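Local structure of aromatic-L-amino-acid decarboxylase (Catharanthus roseus, 6EEW) at residues Ala31-Asp36 against Glu72-Ile77; Asp141-Ile146 against Cys327-Val332. The protein catalyses the pyridoxal 5'-phosphate-dependent decarboxylation of L-tryptophan to tryptamine and of 5-hydroxy-L-tryptophan to serotonin, working as a homodimer. All coordinates share one frame; numbering follows the deposited sequence.

Interaction 1: residues Ala31-Asp36 against Glu72-Ile77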
loop_
_atom_site.group_PDB
_atom_site.type_symbol
_atom_site.label_atom_id
_atom_site.label_comp_id
_atom_site.label_asym_id
_atom_site.label_seq_id
_atom_site.Cartn_x
_atom_site.Cartn_y
_atom_site.Cartn_z
ATOM N N ALA A 31 11.267 7.445 21.268
ATOM C CA ALA A 31 11.302 6.144 20.613
ATOM C C ALA A 31 11.775 5.055 21.574
ATOM O O ALA A 31 11.227 3.949 21.572
ATOM C CB ALA A 31 12.183 6.202 19.365
ATOM N N HIS A 32 12.782 5.337 22.405
ATOM C CA HIS A 32 13.160 4.345 23.408
ATOM C C HIS A 32 11.966 3.999 24.290
ATOM O O HIS A 32 11.725 2.820 24.617
ATOM C CB HIS A 32 14.319 4.855 24.271
ATOM C CG HIS A 32 15.664 4.762 23.618
ATOM N ND1 HIS A 32 16.055 3.677 22.869
ATOM C CD2 HIS A 32 16.729 5.600 23.644
ATOM C CE1 HIS A 32 17.287 3.866 22.428
ATOM N NE2 HIS A 32 17.720 5.025 22.885
ATOM N N ARG A 33 11.210 5.025 24.691
ATOM C CA ARG A 33 10.048 4.779 25.538
ATOM C C ARG A 33 9.040 3.885 24.834
ATOM O O ARG A 33 8.465 2.970 25.443
ATOM C CB ARG A 33 9.400 6.101 25.946
ATOM C CG ARG A 33 8.094 5.900 26.681
ATOM C CD ARG A 33 7.448 7.193 27.113
ATOM N NE ARG A 33 6.222 6.892 27.840
ATOM C CZ ARG A 33 5.493 7.789 28.494
ATOM N NH1 ARG A 33 5.868 9.063 28.514
ATOM N NH2 ARG A 33 4.393 7.410 29.135
ATOM N N MET A 34 8.829 4.114 23.537
ATOM C CA MET A 34 7.880 3.278 22.808
ATOM C C MET A 34 8.390 1.849 22.647
ATOM O O MET A 34 7.591 0.905 22.605
ATOM C CB MET A 34 7.588 3.866 21.433
ATOM C CG MET A 34 6.535 3.077 20.658
ATOM S SD MET A 34 4.914 3.137 21.473
ATOM C CE MET A 34 4.340 4.766 21.001
ATOM N N VAL A 35 9.704 1.676 22.496
ATOM C CA VAL A 35 10.272 0.336 22.439
ATOM C C VAL A 35 9.976 -0.413 23.722
ATOM O O VAL A 35 9.593 -1.590 23.707
ATOM C CB VAL A 35 11.780 0.394 22.156
ATOM C CG1 VAL A 35 12.410 -0.959 22.462
ATOM C CG2 VAL A 35 12.021 0.773 20.706
ATOM N N ASP A 36 10.185 0.243 24.860
ATOM C CA ASP A 36 9.902 -0.440 26.118
ATOM C C ASP A 36 8.417 -0.773 26.225
ATOM O O ASP A 36 8.044 -1.869 26.664
ATOM C CB ASP A 36 10.363 0.410 27.301
ATOM C CG ASP A 36 11.875 0.445 27.435
ATOM O OD1 ASP A 36 12.523 -0.548 27.064
ATOM O OD2 ASP A 36 12.426 1.468 27.892
ATOM N N GLU A 72 -0.938 18.051 23.430
ATOM C CA GLU A 72 -1.224 17.226 24.590
ATOM C C GLU A 72 0.030 16.466 25.004
ATOM O O GLU A 72 0.841 16.085 24.155
ATOM C CB GLU A 72 -2.357 16.228 24.314
ATOM C CG GLU A 72 -3.738 16.873 24.271
ATOM C CD GLU A 72 -4.860 15.877 24.014
ATOM O OE1 GLU A 72 -5.098 15.531 22.840
ATOM O OE2 GLU A 72 -5.513 15.445 24.991
ATOM N N PRO A 73 0.226 16.232 26.299
ATOM C CA PRO A 73 1.449 15.552 26.743
ATOM C C PRO A 73 1.436 14.076 26.379
ATOM O O PRO A 73 0.387 13.428 26.330
ATOM C CB PRO A 73 1.443 15.760 28.264
ATOM C CG PRO A 73 0.004 16.003 28.614
ATOM C CD PRO A 73 -0.630 16.660 27.421
ATOM N N LEU A 74 2.620 13.553 26.064
ATOM C CA LEU A 74 2.686 12.165 25.621
ATOM C C LEU A 74 2.185 11.213 26.700
ATOM O O LEU A 74 1.614 10.171 26.375
ATOM C CB LEU A 74 4.109 11.804 25.191
ATOM C CG LEU A 74 4.341 10.395 24.644
ATOM C CD1 LEU A 74 3.446 10.151 23.466
ATOM C CD2 LEU A 74 5.782 10.232 24.217
ATOM N N ASP A 75 2.349 11.572 27.980
ATOM C CA ASP A 75 1.861 10.724 29.068
ATOM C C ASP A 75 0.361 10.491 28.962
ATOM O O ASP A 75 -0.116 9.361 29.133
ATOM C CB ASP A 75 2.196 11.355 30.420
ATOM C CG ASP A 75 3.681 11.364 30.712
ATOM O OD1 ASP A 75 4.439 10.732 29.949
ATOM O OD2 ASP A 75 4.094 12.026 31.693
ATOM N N ASP A 76 -0.405 11.548 28.682
ATOM C CA ASP A 76 -1.847 11.380 28.532
ATOM C C ASP A 76 -2.172 10.458 27.363
ATOM O O ASP A 76 -3.060 9.602 27.463
ATOM C CB ASP A 76 -2.517 12.741 28.341
ATOM C CG ASP A 76 -2.475 13.602 29.594
ATOM O OD1 ASP A 76 -2.117 13.078 30.673
ATOM O OD2 ASP A 76 -2.803 14.806 29.497
ATOM N N ILE A 77 -1.441 10.602 26.256
ATOM C CA ILE A 77 -1.699 9.792 25.072
ATOM C C ILE A 77 -1.420 8.326 25.361
ATOM O O ILE A 77 -2.199 7.442 24.990
ATOM C CB ILE A 77 -0.853 10.294 23.892
ATOM C CG1 ILE A 77 -1.169 11.764 23.595
ATOM C CG2 ILE A 77 -1.081 9.402 22.675
ATOM C CD1 ILE A 77 -0.376 12.334 22.440
#
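A single surface salt bridge, Arg33 to Asp75, ties helix 24-44 to the first turn of helix 74-85 in the N-terminal helical part of the chain. The backbones stay well apart: the closest pair of CA atoms, Arg33 and Leu74, is 10.4 Å apart, and only 139 Å² is buried, so one long side chain does the bridging. Arg33 can span the gap because its CG lies anti to the backbone N (chi1 173°) and the chain runs fully extended from CG to NE. At its end, Arg33 NH1 donates to Asp75 OD1 over 2.6 Å, in an almost straight bond with an N-H...O angle of 174°. OD1 sits at the edge of the guanidinium and nearly in its plane, and NH1 meets it close to the line of the C-O bond. The contact runs through this one carboxylate oxygen, Arg33 NH2 also lying nearest Asp75 OD1 at 3.4 Å, and the two planes are 56° apart, unlike the flat two-oxygen pairing. Leu74 adds a looser apolar neighbour, its CG 4.4 Å from Arg33 NH1. Other residues of the two segments face the second subunit, where Glu72 pairs with Arg383 of that subunit and Asp36 with its Arg28. With both charged partners exposed, solvent probably weakens the attraction, and the link rests on one single-oxygen charged bond.

Interaction 2: residues Asp141-Ile146 against Cys327-Val332; sequences DWLAQI and CTCLWV
Trp331 points its indole at helix 130-146 and meets Leu143 and Ala144 with different parts of the ring. Leu143 comes at the edge: its CB lies near the ring plane, 3.8 Å from Trp331 CZ2 on the benzene side. Ala144 approaches the pyrrole side obliquely, its CB 3.4 Å from Trp331 NE1 and 4.1 Å from Trp331 CD1. The ring reaches the helix because CG of Trp331 is anti to the carbonyl carbon (chi1 -67°), with the indole turned almost perpendicular by chi2 of -94°. Its N-H donates to the backbone oxygen of Met140, one residue before the segment, which satisfies a buried polar atom and would help to hold the ring in this rotation. Two residues earlier in the strand, Cys329 points to the same side, its SG touching Leu143 CD2 at 3.9 Å. Leu143 thus spans both strand residues. Replacing Trp331 by an alanine would probably open a gap beside Leu143 and Ala144 and deprive the Met140 carbonyl of its indole donor. The segment axes cross at -79° with a closest approach of 10.3 Å, so the helix runs almost at right angles over strand 328-332. A helix packed across the large mixed sheet belongs to the fold type I pyridoxal-phosphate enzymes; the L-tryptophan-binding His318 lies about 9 Å from Cys329, side chain to side chain. The strand lies between 160-164 and 312-315, antiparallel to both. Leu330 faces the other way, onto helix 167-186, while Cys329 also packs against Leu378 of helix 375-409. Elsewhere on helix 130-146, Trp142 NE1 and Gln145 NE2 donate to the backbone oxygens of Pro64 and Glu65 of the second subunit.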
loop_
_atom_site.group_PDB
_atom_site.type_symbol
_atom_site.label_atom_id
_atom_site.label_comp_id
_atom_site.label_asym_id
_atom_site.label_seq_id
_atom_site.Cartn_x
_atom_site.Cartn_y
_atom_site.Cartn_z
ATOM N N ASP A 141 15.337 -11.949 -6.194
ATOM C CA ASP A 141 16.046 -13.083 -6.781
ATOM C C ASP A 141 16.464 -14.108 -5.711
ATOM O O ASP A 141 16.392 -15.327 -5.940
ATOM C CB ASP A 141 17.259 -12.579 -7.567
ATOM C CG ASP A 141 16.907 -12.139 -8.996
ATOM O OD1 ASP A 141 15.710 -12.074 -9.343
ATOM O OD2 ASP A 141 17.839 -11.856 -9.782
ATOM N N TRP A 142 16.886 -13.639 -4.532
ATOM C CA TRP A 142 17.138 -14.540 -3.405
ATOM C C TRP A 142 15.935 -15.413 -3.128
ATOM O O TRP A 142 16.025 -16.645 -3.072
ATOM C CB TRP A 142 17.443 -13.746 -2.136
ATOM C CG TRP A 142 18.831 -13.310 -2.002
ATOM C CD1 TRP A 142 19.750 -13.210 -2.987
ATOM C CD2 TRP A 142 19.468 -12.885 -0.800
ATOM N NE1 TRP A 142 20.946 -12.747 -2.476
ATOM C CE2 TRP A 142 20.797 -12.548 -1.128
ATOM C CE3 TRP A 142 19.050 -12.774 0.529
ATOM C CZ2 TRP A 142 21.715 -12.103 -0.179
ATOM C CZ3 TRP A 142 19.960 -12.332 1.479
ATOM C CH2 TRP A 142 21.282 -12.005 1.120
ATOM N N LEU A 143 14.792 -14.769 -2.916
ATOM C CA LEU A 143 13.598 -15.509 -2.555
ATOM C C LEU A 143 13.186 -16.446 -3.674
ATOM O O LEU A 143 12.820 -17.598 -3.425
ATOM C CB LEU A 143 12.495 -14.532 -2.197
ATOM C CG LEU A 143 11.575 -14.930 -1.062
ATOM C CD1 LEU A 143 12.384 -15.492 0.062
ATOM C CD2 LEU A 143 10.844 -13.665 -0.605
ATOM N N ALA A 144 13.291 -15.983 -4.922
ATOM C CA ALA A 144 12.956 -16.837 -6.049
ATOM C C ALA A 144 13.791 -18.110 -6.033
ATOM O O ALA A 144 13.278 -19.201 -6.324
ATOM C CB ALA A 144 13.165 -16.072 -7.354
ATOM N N GLN A 145 15.086 -17.986 -5.715
ATOM C CA GLN A 145 15.950 -19.162 -5.656
ATOM C C GLN A 145 15.583 -20.073 -4.490
ATOM O O GLN A 145 15.607 -21.305 -4.625
ATOM C CB GLN A 145 17.411 -18.745 -5.529
ATOM C CG GLN A 145 17.953 -17.959 -6.690
ATOM C CD GLN A 145 19.341 -17.432 -6.381
ATOM O OE1 GLN A 145 20.305 -18.186 -6.394
ATOM N NE2 GLN A 145 19.440 -16.148 -6.047
ATOM N N ILE A 146 15.276 -19.500 -3.322
ATOM C CA ILE A 146 14.845 -20.361 -2.224
ATOM C C ILE A 146 13.608 -21.135 -2.652
ATOM O O ILE A 146 13.496 -22.343 -2.420
ATOM C CB ILE A 146 14.593 -19.540 -0.944
ATOM C CG1 ILE A 146 15.896 -18.947 -0.405
ATOM C CG2 ILE A 146 14.007 -20.404 0.146
ATOM C CD1 ILE A 146 15.664 -17.686 0.408
ATOM N N CYS A 327 3.515 -6.760 3.284
ATOM C CA CYS A 327 4.581 -7.360 2.497
ATOM C C CYS A 327 4.026 -8.478 1.625
ATOM O O CYS A 327 3.682 -9.547 2.136
ATOM C CB CYS A 327 5.689 -7.886 3.410
ATOM S SG CYS A 327 7.194 -8.373 2.549
ATOM N N THR A 328 3.920 -8.236 0.316
ATOM C CA THR A 328 3.525 -9.249 -0.651
ATOM C C THR A 328 4.540 -9.288 -1.785
ATOM O O THR A 328 4.967 -8.241 -2.264
ATOM C CB THR A 328 2.131 -8.960 -1.165
ATOM O OG1 THR A 328 1.213 -9.256 -0.111
ATOM C CG2 THR A 328 1.818 -9.789 -2.381
ATOM N N CYS A 329 4.985 -10.479 -2.166
ATOM C CA CYS A 329 5.939 -10.646 -3.250
ATOM C C CYS A 329 5.218 -11.135 -4.486
ATOM O O CYS A 329 4.389 -12.052 -4.407
ATOM C CB CYS A 329 7.042 -11.639 -2.883
ATOM S SG CYS A 329 7.983 -11.192 -1.446
ATOM N N LEU A 330 5.560 -10.540 -5.627
ATOM C CA LEU A 330 4.962 -10.879 -6.908
ATOM C C LEU A 330 6.083 -11.108 -7.902
ATOM O O LEU A 330 7.001 -10.286 -8.005
ATOM C CB LEU A 330 4.051 -9.772 -7.407
ATOM C CG LEU A 330 3.513 -9.862 -8.834
ATOM C CD1 LEU A 330 2.451 -10.950 -8.945
ATOM C CD2 LEU A 330 2.966 -8.504 -9.231
ATOM N N TRP A 331 6.072 -12.270 -8.535
ATOM C CA TRP A 331 6.970 -12.581 -9.627
ATOM C C TRP A 331 6.188 -12.700 -10.928
ATOM O O TRP A 331 5.060 -13.221 -10.956
ATOM C CB TRP A 331 7.724 -13.880 -9.368
ATOM C CG TRP A 331 8.713 -13.866 -8.247
ATOM C CD1 TRP A 331 10.059 -13.621 -8.323
ATOM C CD2 TRP A 331 8.439 -14.174 -6.883
ATOM N NE1 TRP A 331 10.638 -13.763 -7.076
ATOM C CE2 TRP A 331 9.659 -14.100 -6.178
ATOM C CE3 TRP A 331 7.275 -14.509 -6.187
ATOM C CZ2 TRP A 331 9.741 -14.331 -4.818
ATOM C CZ3 TRP A 331 7.355 -14.725 -4.836
ATOM C CH2 TRP A 331 8.583 -14.632 -4.159
ATOM N N VAL A 332 6.818 -12.258 -12.011
ATOM C CA VAL A 332 6.213 -12.268 -13.332
ATOM C C VAL A 332 7.246 -12.772 -14.323
ATOM O O VAL A 332 8.411 -12.345 -14.302
ATOM C CB VAL A 332 5.680 -10.885 -13.736
ATOM C CG1 VAL A 332 5.134 -10.938 -15.129
ATOM C CG2 VAL A 332 4.592 -10.479 -12.779
#

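How the interactions relate
Interaction 1 closes before interaction 2 opens along the chain, and the two share no helix or strand. Their centres lie 37 Å apart and their nearest atoms about 20 Å, so neither touches the other. Residues 31-36 and 72-77 join two N-terminal helices about 32 Å from the centre of the chain, whereas 141-146 and 327-332, separated by 180 residues, join a helix to the large mixed sheet about 14 Å from that centre. One is an exposed ionic link, the other buried apolar packing. Segments of both also contact the second subunit, so the homodimer interface involves the outlying N-terminal helices as well as a helix packed on the sheet.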